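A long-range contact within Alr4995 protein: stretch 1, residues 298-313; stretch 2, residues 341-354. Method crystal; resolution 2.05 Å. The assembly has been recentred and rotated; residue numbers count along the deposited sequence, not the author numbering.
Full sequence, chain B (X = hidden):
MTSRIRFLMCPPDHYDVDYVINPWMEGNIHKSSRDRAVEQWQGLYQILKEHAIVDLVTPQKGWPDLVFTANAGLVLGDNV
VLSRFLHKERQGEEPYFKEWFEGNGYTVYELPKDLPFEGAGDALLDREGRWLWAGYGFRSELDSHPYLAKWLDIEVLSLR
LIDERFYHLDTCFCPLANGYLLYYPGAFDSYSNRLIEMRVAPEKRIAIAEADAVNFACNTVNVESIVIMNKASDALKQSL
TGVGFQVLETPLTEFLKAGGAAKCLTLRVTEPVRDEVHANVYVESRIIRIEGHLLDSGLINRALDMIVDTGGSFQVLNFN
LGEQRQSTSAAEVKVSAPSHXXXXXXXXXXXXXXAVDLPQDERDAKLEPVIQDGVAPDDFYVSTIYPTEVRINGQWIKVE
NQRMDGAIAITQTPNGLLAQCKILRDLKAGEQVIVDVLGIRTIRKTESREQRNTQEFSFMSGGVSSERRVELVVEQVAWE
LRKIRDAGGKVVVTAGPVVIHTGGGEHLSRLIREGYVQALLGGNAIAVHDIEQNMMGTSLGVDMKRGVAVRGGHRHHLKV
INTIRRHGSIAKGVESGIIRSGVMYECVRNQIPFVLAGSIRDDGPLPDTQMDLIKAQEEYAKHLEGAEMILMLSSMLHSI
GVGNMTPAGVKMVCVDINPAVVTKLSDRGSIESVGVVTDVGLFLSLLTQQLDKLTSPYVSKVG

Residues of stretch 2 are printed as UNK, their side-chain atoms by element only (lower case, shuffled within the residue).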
ATOM      1  N   GLY B 298     -25.739 -15.429 -13.512  1.00 39.94           N
ATOM      2  CA  GLY B 298     -25.928 -13.994 -13.419  1.00 43.71           C
ATOM      3  C   GLY B 298     -25.706 -13.297 -14.757  1.00 44.43           C
ATOM      4  O   GLY B 298     -25.558 -12.072 -14.820  1.00 41.62           O
ATOM      5  N   LEU B 299     -25.680 -14.085 -15.829  1.00 41.25           N
ATOM      6  CA  LEU B 299     -25.530 -13.552 -17.177  1.00 36.81           C
ATOM      7  C   LEU B 299     -26.653 -12.554 -17.487  1.00 35.09           C
ATOM      8  O   LEU B 299     -26.391 -11.442 -17.945  1.00 29.43           O
ATOM      9  CB  LEU B 299     -25.522 -14.696 -18.199  1.00 40.42           C
ATOM     10  CG  LEU B 299     -25.138 -14.367 -19.641  1.00 43.30           C
ATOM     11  CD1 LEU B 299     -23.807 -13.637 -19.676  1.00 41.85           C
ATOM     12  CD2 LEU B 299     -25.063 -15.651 -20.454  1.00 49.62           C
ATOM     13  N   ILE B 300     -27.896 -12.952 -17.214  1.00 32.64           N
ATOM     14  CA  ILE B 300     -29.041 -12.087 -17.461  1.00 38.13           C
ATOM     15  C   ILE B 300     -28.868 -10.784 -16.687  1.00 37.61           C
ATOM     16  O   ILE B 300     -29.160  -9.702 -17.192  1.00 32.26           O
ATOM     17  CB  ILE B 300     -30.391 -12.778 -17.080  1.00 41.62           C
ATOM     18  CG1 ILE B 300     -31.574 -11.864 -17.385  1.00 40.62           C
ATOM     19  CG2 ILE B 300     -30.423 -13.196 -15.613  1.00 36.25           C
ATOM     20  CD1 ILE B 300     -31.773 -11.628 -18.846  1.00 38.57           C
ATOM     21  N   ASN B 301     -28.321 -10.900 -15.485  1.00 31.31           N
ATOM     22  CA  ASN B 301     -28.244  -9.787 -14.552  1.00 35.99           C
ATOM     23  C   ASN B 301     -27.142  -8.812 -14.990  1.00 37.14           C
ATOM     24  O   ASN B 301     -27.305  -7.591 -14.908  1.00 34.41           O
ATOM     25  CB  ASN B 301     -28.034 -10.335 -13.121  1.00 42.09           C
ATOM     26  CG  ASN B 301     -27.442  -9.317 -12.171  1.00 54.66           C
ATOM     27  OD1 ASN B 301     -27.961  -8.202 -12.028  1.00 58.16           O
ATOM     28  ND2 ASN B 301     -26.350  -9.699 -11.496  1.00 50.98           N
ATOM     29  N   ARG B 302     -26.040  -9.344 -15.506  1.00 35.58           N
ATOM     30  CA  ARG B 302     -24.986  -8.495 -16.046  1.00 35.57           C
ATOM     31  C   ARG B 302     -25.438  -7.748 -17.304  1.00 28.04           C
ATOM     32  O   ARG B 302     -25.079  -6.592 -17.500  1.00 30.07           O
ATOM     33  CB  ARG B 302     -23.738  -9.322 -16.352  1.00 40.95           C
ATOM     34  CG  ARG B 302     -22.850  -9.572 -15.141  1.00 50.38           C
ATOM     35  CD  ARG B 302     -21.715 -10.545 -15.475  1.00 55.59           C
ATOM     36  NE  ARG B 302     -22.220 -11.897 -15.716  1.00 57.14           N
ATOM     37  CZ  ARG B 302     -21.457 -12.955 -15.980  1.00 61.53           C
ATOM     38  NH1 ARG B 302     -22.017 -14.143 -16.180  1.00 53.26           N
ATOM     39  NH2 ARG B 302     -20.136 -12.829 -16.044  1.00 71.16           N
ATOM     40  N   ALA B 303     -26.226  -8.414 -18.142  1.00 25.87           N
ATOM     41  CA  ALA B 303     -26.769  -7.786 -19.344  1.00 28.15           C
ATOM     42  C   ALA B 303     -27.670  -6.603 -18.990  1.00 30.05           C
ATOM     43  O   ALA B 303     -27.538  -5.514 -19.554  1.00 26.39           O
ATOM     44  CB  ALA B 303     -27.530  -8.792 -20.160  1.00 21.89           C
ATOM     45  N   LEU B 304     -28.563  -6.812 -18.029  1.00 27.81           N
ATOM     46  CA  LEU B 304     -29.468  -5.751 -17.597  1.00 25.11           C
ATOM     47  C   LEU B 304     -28.724  -4.559 -17.001  1.00 27.44           C
ATOM     48  O   LEU B 304     -29.066  -3.406 -17.270  1.00 27.97           O
ATOM     49  CB  LEU B 304     -30.487  -6.309 -16.600  1.00 24.57           C
ATOM     50  CG  LEU B 304     -31.253  -7.485 -17.204  1.00 27.78           C
ATOM     51  CD1 LEU B 304     -32.357  -8.014 -16.280  1.00 32.46           C
ATOM     52  CD2 LEU B 304     -31.813  -7.136 -18.586  1.00 30.03           C
ATOM     53  N   ASP B 305     -27.693  -4.829 -16.214  1.00 28.34           N
ATOM     54  CA  ASP B 305     -26.855  -3.780 -15.629  1.00 31.21           C
ATOM     55  C   ASP B 305     -26.164  -2.898 -16.654  1.00 29.44           C
ATOM     56  O   ASP B 305     -26.107  -1.679 -16.498  1.00 35.44           O
ATOM     57  CB  ASP B 305     -25.784  -4.397 -14.717  1.00 35.33           C
ATOM     58  CG  ASP B 305     -26.287  -4.624 -13.308  1.00 43.59           C
ATOM     59  OD1 ASP B 305     -27.466  -5.014 -13.155  1.00 46.13           O
ATOM     60  OD2 ASP B 305     -25.511  -4.398 -12.351  1.00 59.76           O
HETATM   61  N   MSE B 306     -25.608  -3.521 -17.680  1.00 28.42           N
HETATM   62  CA  MSE B 306     -24.962  -2.778 -18.751  1.00 33.21           C
HETATM   63  C   MSE B 306     -25.931  -1.881 -19.491  1.00 29.11           C
HETATM   64  O   MSE B 306     -25.603  -0.751 -19.795  1.00 29.39           O
HETATM   65  CB  MSE B 306     -24.314  -3.724 -19.753  1.00 32.86           C
HETATM   66  CG  MSE B 306     -22.990  -4.263 -19.296  1.00 45.78           C
HETATM   67 SE   MSE B 306     -22.439  -5.767 -20.419  1.00 86.57          SE
HETATM   68  CE  MSE B 306     -20.595  -5.927 -19.741  1.00 51.72           C
ATOM     69  N   ILE B 307     -27.095  -2.421 -19.828  1.00 27.65           N
ATOM     70  CA  ILE B 307     -28.126  -1.658 -20.507  1.00 27.29           C
ATOM     71  C   ILE B 307     -28.411  -0.357 -19.737  1.00 26.48           C
ATOM     72  O   ILE B 307     -28.227   0.743 -20.270  1.00 25.82           O
ATOM     73  CB  ILE B 307     -29.417  -2.503 -20.663  1.00 26.75           C
ATOM     74  CG1 ILE B 307     -29.156  -3.692 -21.597  1.00 21.01           C
ATOM     75  CG2 ILE B 307     -30.561  -1.639 -21.166  1.00 23.47           C
ATOM     76  CD1 ILE B 307     -30.336  -4.646 -21.769  1.00 18.84           C
ATOM     77  N   VAL B 308     -28.778  -0.471 -18.463  1.00 25.79           N
ATOM     78  CA  VAL B 308     -29.131   0.713 -17.667  1.00 23.48           C
ATOM     79  C   VAL B 308     -27.941   1.648 -17.388  1.00 31.74           C
ATOM     80  O   VAL B 308     -28.082   2.884 -17.421  1.00 27.99           O
ATOM     81  CB  VAL B 308     -29.781   0.305 -16.321  1.00 25.24           C
ATOM     82  CG1 VAL B 308     -30.064   1.525 -15.463  1.00 26.96           C
ATOM     83  CG2 VAL B 308     -31.049  -0.469 -16.574  1.00 23.60           C
ATOM     84  N   ASP B 309     -26.771   1.073 -17.123  1.00 28.31           N
ATOM     85  CA  ASP B 309     -25.599   1.886 -16.793  1.00 28.50           C
ATOM     86  C   ASP B 309     -25.128   2.731 -17.966  1.00 27.72           C
ATOM     87  O   ASP B 309     -24.626   3.836 -17.771  1.00 26.52           O
ATOM     88  CB  ASP B 309     -24.448   1.002 -16.300  1.00 33.86           C
ATOM     89  CG  ASP B 309     -24.631   0.561 -14.851  1.00 44.61           C
ATOM     90  OD1 ASP B 309     -25.714   0.818 -14.277  1.00 47.67           O
ATOM     91  OD2 ASP B 309     -23.700  -0.050 -14.283  1.00 53.57           O
ATOM     92  N   THR B 310     -25.295   2.199 -19.176  1.00 24.61           N
ATOM     93  CA  THR B 310     -24.881   2.871 -20.412  1.00 27.65           C
ATOM     94  C   THR B 310     -25.888   3.952 -20.860  1.00 29.96           C
ATOM     95  O   THR B 310     -25.571   4.823 -21.677  1.00 30.39           O
ATOM     96  CB  THR B 310     -24.683   1.835 -21.543  1.00 30.70           C
ATOM     97  OG1 THR B 310     -23.783   0.808 -21.097  1.00 33.66           O
ATOM     98  CG2 THR B 310     -24.118   2.477 -22.812  1.00 26.45           C
ATOM     99  N   GLY B 311     -27.100   3.913 -20.311  1.00 26.96           N
ATOM    100  CA  GLY B 311     -28.073   4.956 -20.600  1.00 25.76           C
ATOM    101  C   GLY B 311     -29.347   4.482 -21.272  1.00 25.90           C
ATOM    102  O   GLY B 311     -30.141   5.297 -21.760  1.00 25.62           O
ATOM    103  N   GLY B 312     -29.557   3.170 -21.290  1.00 22.07           N
ATOM    104  CA  GLY B 312     -30.753   2.603 -21.879  1.00 23.51           C
ATOM    105  C   GLY B 312     -31.789   2.170 -20.859  1.00 20.10           C
ATOM    106  O   GLY B 312     -31.696   2.503 -19.687  1.00 22.00           O
ATOM    107  N   SER B 313     -32.797   1.438 -21.318  1.00 20.51           N
ATOM    108  CA  SER B 313     -33.758   0.804 -20.421  1.00 23.81           C
ATOM    109  C   SER B 313     -34.133  -0.529 -21.021  1.00 20.63           C
ATOM    110  O   SER B 313     -33.764  -0.823 -22.159  1.00 21.23           O
ATOM    111  CB  SER B 313     -35.008   1.670 -20.205  1.00 27.16           C
ATOM    112  OG  SER B 313     -35.765   1.773 -21.393  1.00 23.10           O
ATOM    113  N   UNK B 341     -26.465   6.299 -31.167  1.00 26.83           N
ATOM    114  CA  UNK B 341     -25.135   6.215 -30.592  1.00 27.24           C
ATOM    115  C   UNK B 341     -25.142   5.381 -29.312  1.00 26.04           C
ATOM    116  O   UNK B 341     -24.298   4.501 -29.126  1.00 25.79           O
ATOM    117  o   UNK B 341     -23.822   9.979 -29.383  1.00 48.08           O
ATOM    118  c   UNK B 341     -24.610   7.612 -30.324  1.00 27.03           C
ATOM    119  o   UNK B 341     -22.110   9.230 -28.202  1.00 40.56           O
ATOM    120  c   UNK B 341     -23.322   7.662 -29.539  1.00 31.51           C
ATOM    121  c   UNK B 341     -23.062   9.055 -28.998  1.00 44.10           C
ATOM    122  N   UNK B 342     -26.112   5.630 -28.435  1.00 24.83           N
ATOM    123  CA  UNK B 342     -26.153   4.906 -27.160  1.00 22.95           C
ATOM    124  C   UNK B 342     -26.559   3.444 -27.402  1.00 22.00           C
ATOM    125  O   UNK B 342     -26.036   2.521 -26.758  1.00 23.67           O
ATOM    126  c   UNK B 342     -26.589   6.964 -25.748  1.00 29.26           C
ATOM    127  c   UNK B 342     -27.108   5.578 -26.137  1.00 24.40           C
ATOM    128  c   UNK B 342     -27.283   4.701 -24.895  1.00 22.07           C
ATOM    129  N   UNK B 343     -27.481   3.233 -28.341  1.00 22.62           N
ATOM    130  CA  UNK B 343     -27.872   1.878 -28.745  1.00 21.45           C
ATOM    131  C   UNK B 343     -26.671   1.049 -29.240  1.00 22.37           C
ATOM    132  O   UNK B 343     -26.546  -0.131 -28.925  1.00 23.97           O
ATOM    133  c   UNK B 343     -29.389   0.541 -30.302  1.00 28.25           C
ATOM    134 se   UNK B 343     -30.183  -0.560 -28.820  1.00 55.67          SE
ATOM    135  c   UNK B 343     -32.089  -0.024 -29.006  1.00 32.07           C
ATOM    136  c   UNK B 343     -28.941   1.926 -29.841  1.00 23.45           C
ATOM    137  N   UNK B 344     -25.794   1.667 -30.019  1.00 21.74           N
ATOM    138  CA  UNK B 344     -24.602   0.977 -30.507  1.00 22.47           C
ATOM    139  C   UNK B 344     -23.671   0.592 -29.367  1.00 23.96           C
ATOM    140  O   UNK B 344     -23.057  -0.486 -29.367  1.00 25.02           O
ATOM    141  o   UNK B 344     -23.478   4.137 -33.422  1.00 33.67           O
ATOM    142  c   UNK B 344     -23.765   2.955 -33.737  1.00 36.27           C
ATOM    143  c   UNK B 344     -23.847   1.854 -31.494  1.00 27.18           C
ATOM    144  o   UNK B 344     -23.380   2.403 -34.789  1.00 36.71           O
ATOM    145  c   UNK B 344     -24.591   2.125 -32.778  1.00 31.52           C
ATOM    146  N   UNK B 345     -23.554   1.481 -28.397  1.00 21.38           N
ATOM    147  CA  UNK B 345     -22.711   1.208 -27.252  1.00 24.03           C
ATOM    148  C   UNK B 345     -23.253  -0.006 -26.468  1.00 25.50           C
ATOM    149  O   UNK B 345     -22.495  -0.906 -26.077  1.00 22.88           O
ATOM    150  o   UNK B 345     -20.264   4.086 -26.330  1.00 49.81           O
ATOM    151  o   UNK B 345     -19.193   2.441 -25.300  1.00 47.33           O
ATOM    152  c   UNK B 345     -20.249   3.009 -25.670  1.00 49.72           C
ATOM    153  c   UNK B 345     -22.621   2.444 -26.371  1.00 23.41           C
ATOM    154  c   UNK B 345     -21.574   2.355 -25.285  1.00 35.51           C
ATOM    155  N   UNK B 346     -24.569  -0.039 -26.272  1.00 22.92           N
ATOM    156  CA  UNK B 346     -25.228  -1.135 -25.571  1.00 18.47           C
ATOM    157  C   UNK B 346     -25.087  -2.453 -26.314  1.00 21.22           C
ATOM    158  O   UNK B 346     -24.703  -3.466 -25.732  1.00 23.07           O
ATOM    159  c   UNK B 346     -26.732  -0.833 -25.352  1.00 21.50           C
ATOM    160  c   UNK B 346     -26.917   0.323 -24.358  1.00 24.71           C
ATOM    161  c   UNK B 346     -27.483  -2.077 -24.889  1.00 20.71           C
ATOM    162  c   UNK B 346     -28.306   0.958 -24.405  1.00 22.88           C
ATOM    163  N   UNK B 347     -25.408  -2.447 -27.599  1.00 22.65           N
ATOM    164  CA  UNK B 347     -25.345  -3.664 -28.396  1.00 22.42           C
ATOM    165  C   UNK B 347     -23.906  -4.208 -28.461  1.00 22.11           C
ATOM    166  O   UNK B 347     -23.700  -5.427 -28.425  1.00 24.11           O
ATOM    167  c   UNK B 347     -25.902  -3.413 -29.807  1.00 21.99           C
ATOM    168  c   UNK B 347     -25.768  -4.657 -30.681  1.00 19.95           C
ATOM    169  c   UNK B 347     -28.237  -3.996 -28.985  1.00 27.89           C
ATOM    170  c   UNK B 347     -27.372  -2.992 -29.705  1.00 28.23           C
ATOM    171  N   UNK B 348     -22.916  -3.315 -28.507  1.00 19.59           N
ATOM    172  CA  UNK B 348     -21.518  -3.743 -28.476  1.00 21.90           C
ATOM    173  C   UNK B 348     -21.205  -4.512 -27.196  1.00 24.00           C
ATOM    174  O   UNK B 348     -20.521  -5.527 -27.227  1.00 26.10           O
ATOM    175  c   UNK B 348     -20.568  -2.548 -28.600  1.00 25.37           C
ATOM    176  o   UNK B 348     -20.654  -1.974 -29.892  1.00 29.42           O
ATOM    177  N   UNK B 349     -21.720  -4.040 -26.070  1.00 22.93           N
ATOM    178  CA  UNK B 349     -21.500  -4.739 -24.812  1.00 24.53           C
ATOM    179  C   UNK B 349     -22.253  -6.087 -24.803  1.00 29.52           C
ATOM    180  O   UNK B 349     -21.703  -7.122 -24.404  1.00 29.47           O
ATOM    181  c   UNK B 349     -21.767  -1.532 -22.563  1.00 28.28           C
ATOM    182  c   UNK B 349     -21.090  -2.559 -23.480  1.00 29.79           C
ATOM    183  c   UNK B 349     -19.675  -2.861 -22.974  1.00 30.06           C
ATOM    184  c   UNK B 349     -21.917  -3.848 -23.635  1.00 26.89           C
ATOM    185  N   UNK B 350     -23.495  -6.088 -25.281  1.00 23.60           N
ATOM    186  CA  UNK B 350     -24.315  -7.296 -25.258  1.00 22.57           C
ATOM    187  C   UNK B 350     -23.807  -8.388 -26.206  1.00 27.92           C
ATOM    188  O   UNK B 350     -23.955  -9.584 -25.930  1.00 26.53           O
ATOM    189  c   UNK B 350     -26.454  -6.875 -23.213  1.00 27.07           C
ATOM    190  c   UNK B 350     -26.516  -6.158 -24.555  1.00 30.33           C
ATOM    191  c   UNK B 350     -25.755  -6.961 -25.608  1.00 22.33           C
ATOM    192  c   UNK B 350     -27.964  -5.909 -24.997  1.00 26.92           C
ATOM    193  N   UNK B 351     -23.235  -7.971 -27.331  1.00 25.70           N
ATOM    194  CA  UNK B 351     -22.654  -8.903 -28.290  1.00 27.22           C
ATOM    195  C   UNK B 351     -21.632  -9.825 -27.599  1.00 29.50           C
ATOM    196  O   UNK B 351     -21.634 -11.041 -27.813  1.00 29.62           O
ATOM    197  c   UNK B 351     -22.011  -8.145 -29.470  1.00 23.11           C
ATOM    198  c   UNK B 351     -21.011  -9.025 -30.216  1.00 26.93           C
ATOM    199  c   UNK B 351     -22.598  -6.720 -31.503  1.00 24.58           C
ATOM    200  c   UNK B 351     -23.094  -7.701 -30.451  1.00 24.82           C
ATOM    201  N   UNK B 352     -20.796  -9.251 -26.740  1.00 32.16           N
ATOM    202  CA  UNK B 352     -19.827 -10.028 -25.964  1.00 34.35           C
ATOM    203  C   UNK B 352     -20.454 -11.020 -24.986  1.00 40.74           C
ATOM    204  O   UNK B 352     -19.872 -12.062 -24.683  1.00 43.73           O
ATOM    205  c   UNK B 352     -18.078  -8.232 -26.130  1.00 45.16           C
ATOM    206  c   UNK B 352     -18.908  -9.084 -25.203  1.00 40.59           C
ATOM    207  o   UNK B 352     -17.777  -7.075 -25.765  1.00 53.19           O
ATOM    208  o   UNK B 352     -17.733  -8.729 -27.231  1.00 47.38           O
ATOM    209  N   UNK B 353     -21.638 -10.706 -24.486  1.00 35.39           N
ATOM    210  CA  UNK B 353     -22.331 -11.635 -23.600  1.00 36.10           C
ATOM    211  C   UNK B 353     -23.051 -12.716 -24.391  1.00 38.83           C
ATOM    212  O   UNK B 353     -23.663 -13.614 -23.813  1.00 47.35           O
ATOM    213  c   UNK B 353     -21.573  -9.461 -21.659  1.00 37.91           C
ATOM    214  c   UNK B 353     -23.896  -9.444 -20.754  1.00 35.42           C
ATOM    215  c   UNK B 353     -23.329 -10.895 -22.705  1.00 35.40           C
ATOM    216  c   UNK B 353     -22.806 -10.290 -21.405  1.00 40.84           C
ATOM    217  N   UNK B 354     -22.991 -12.635 -25.715  1.00 34.56           N
ATOM    218  CA  UNK B 354     -23.637 -13.634 -26.542  1.00 34.33           C
ATOM    219  C   UNK B 354     -25.087 -13.335 -26.880  1.00 37.36           C
ATOM    220  O   UNK B 354     -25.825 -14.234 -27.291  1.00 42.66           O
TER

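Position 341 carries three carbons, the third bearing two oxygens, and stays out of reach of stretch 1: Glu341, a charged residue suited to a partly exposed site. At 342 one carbon carries two more, a short fork that points toward stretch 1; one tip lies 3.6 Å from Thr310 O. This is Val342, whose CG1 is also 4.2 Å from Gly311 C, a compact apolar group packed against the backbone where helix 299-310 ends.

Position 343 is an unbranched chain of two carbons, selenium and a carbon, so Met343 as selenomethionine, an apolar residue in a buried site away from this contact. Position 344 again shows three carbons ending in two oxygens, out of reach of stretch 1: Glu344, buried. The same atoms recur at 345, but this side chain starts toward stretch 1, and its second carbon lies 3.6 Å from Thr310 CG2. It is Glu345: its methylene carbon packs against the threonine methyl, while OE1 is hydrogen-bonded elsewhere in the structure.

At 346 four carbons fork at the first, one arm two carbons long; the short arm lies 4.0 Å from Ile307 CG1, and the end of the long arm 3.9 Å from Gly312 CA. This is Ile346. A CB on Gly312 would lie 2.7 Å from Ile346 CD1, a clash, so the glycine leaves room for the long arm. Position 347 has the same branching and is out of reach of stretch 1: Ile347, apolar and suited to its buried site. One carbon and one oxygen at 348 identify Ser348, whose OG donates to Glu344 O at 2.9 Å, satisfying the hydroxyl within its own helix.

Position 349 has four carbons forked at the second and points toward stretch 1, with CB 3.8 Å from SE of Met306, itself a selenomethionine, and one tip 3.4 Å from Thr310 OG1: Leu349. The same fork at 350 puts one tip 3.8 Å from Ala303 CB: Leu350, packed against the alanine methyl. Four carbons forked at the first, out of reach, make 351 Ile351, another apolar residue in a buried site. At 352, two carbons, the second with two oxygens, give Asp352, also without contact, its OD2 bonded elsewhere in the structure.

Position 353 is another four-carbon side chain forked at the second, its fork carbon 3.9 Å from Leu299 CD1 and one tip 3.7 Å from Ala303 CB and 4.0 Å from Met306 SE: Leu353, with the largest covered area of either stretch. Position 354 has no side-chain atoms: Gly354, whose positive phi completes a Schellman motif and would jam a CB against the preceding carbonyl oxygen.

The two helices run nearly antiparallel: their axes approach to 9.5 Å, with N-to-C directions 160° apart, and Ala303, Ile307 and Gly311 lie level with Leu350, Ile346 and Val342 in turn. No hydrogen bond crosses; apolar packing dominates. Thr310 is a knob among Val342, Glu345, Ile346 and Leu349, and its OG1 donates to Met306 O at 2.7 Å, meeting its polar need within its own helix while its methyl packs across the interface.

Stretch 2 (341-354) EVMEEIISLLIDLG
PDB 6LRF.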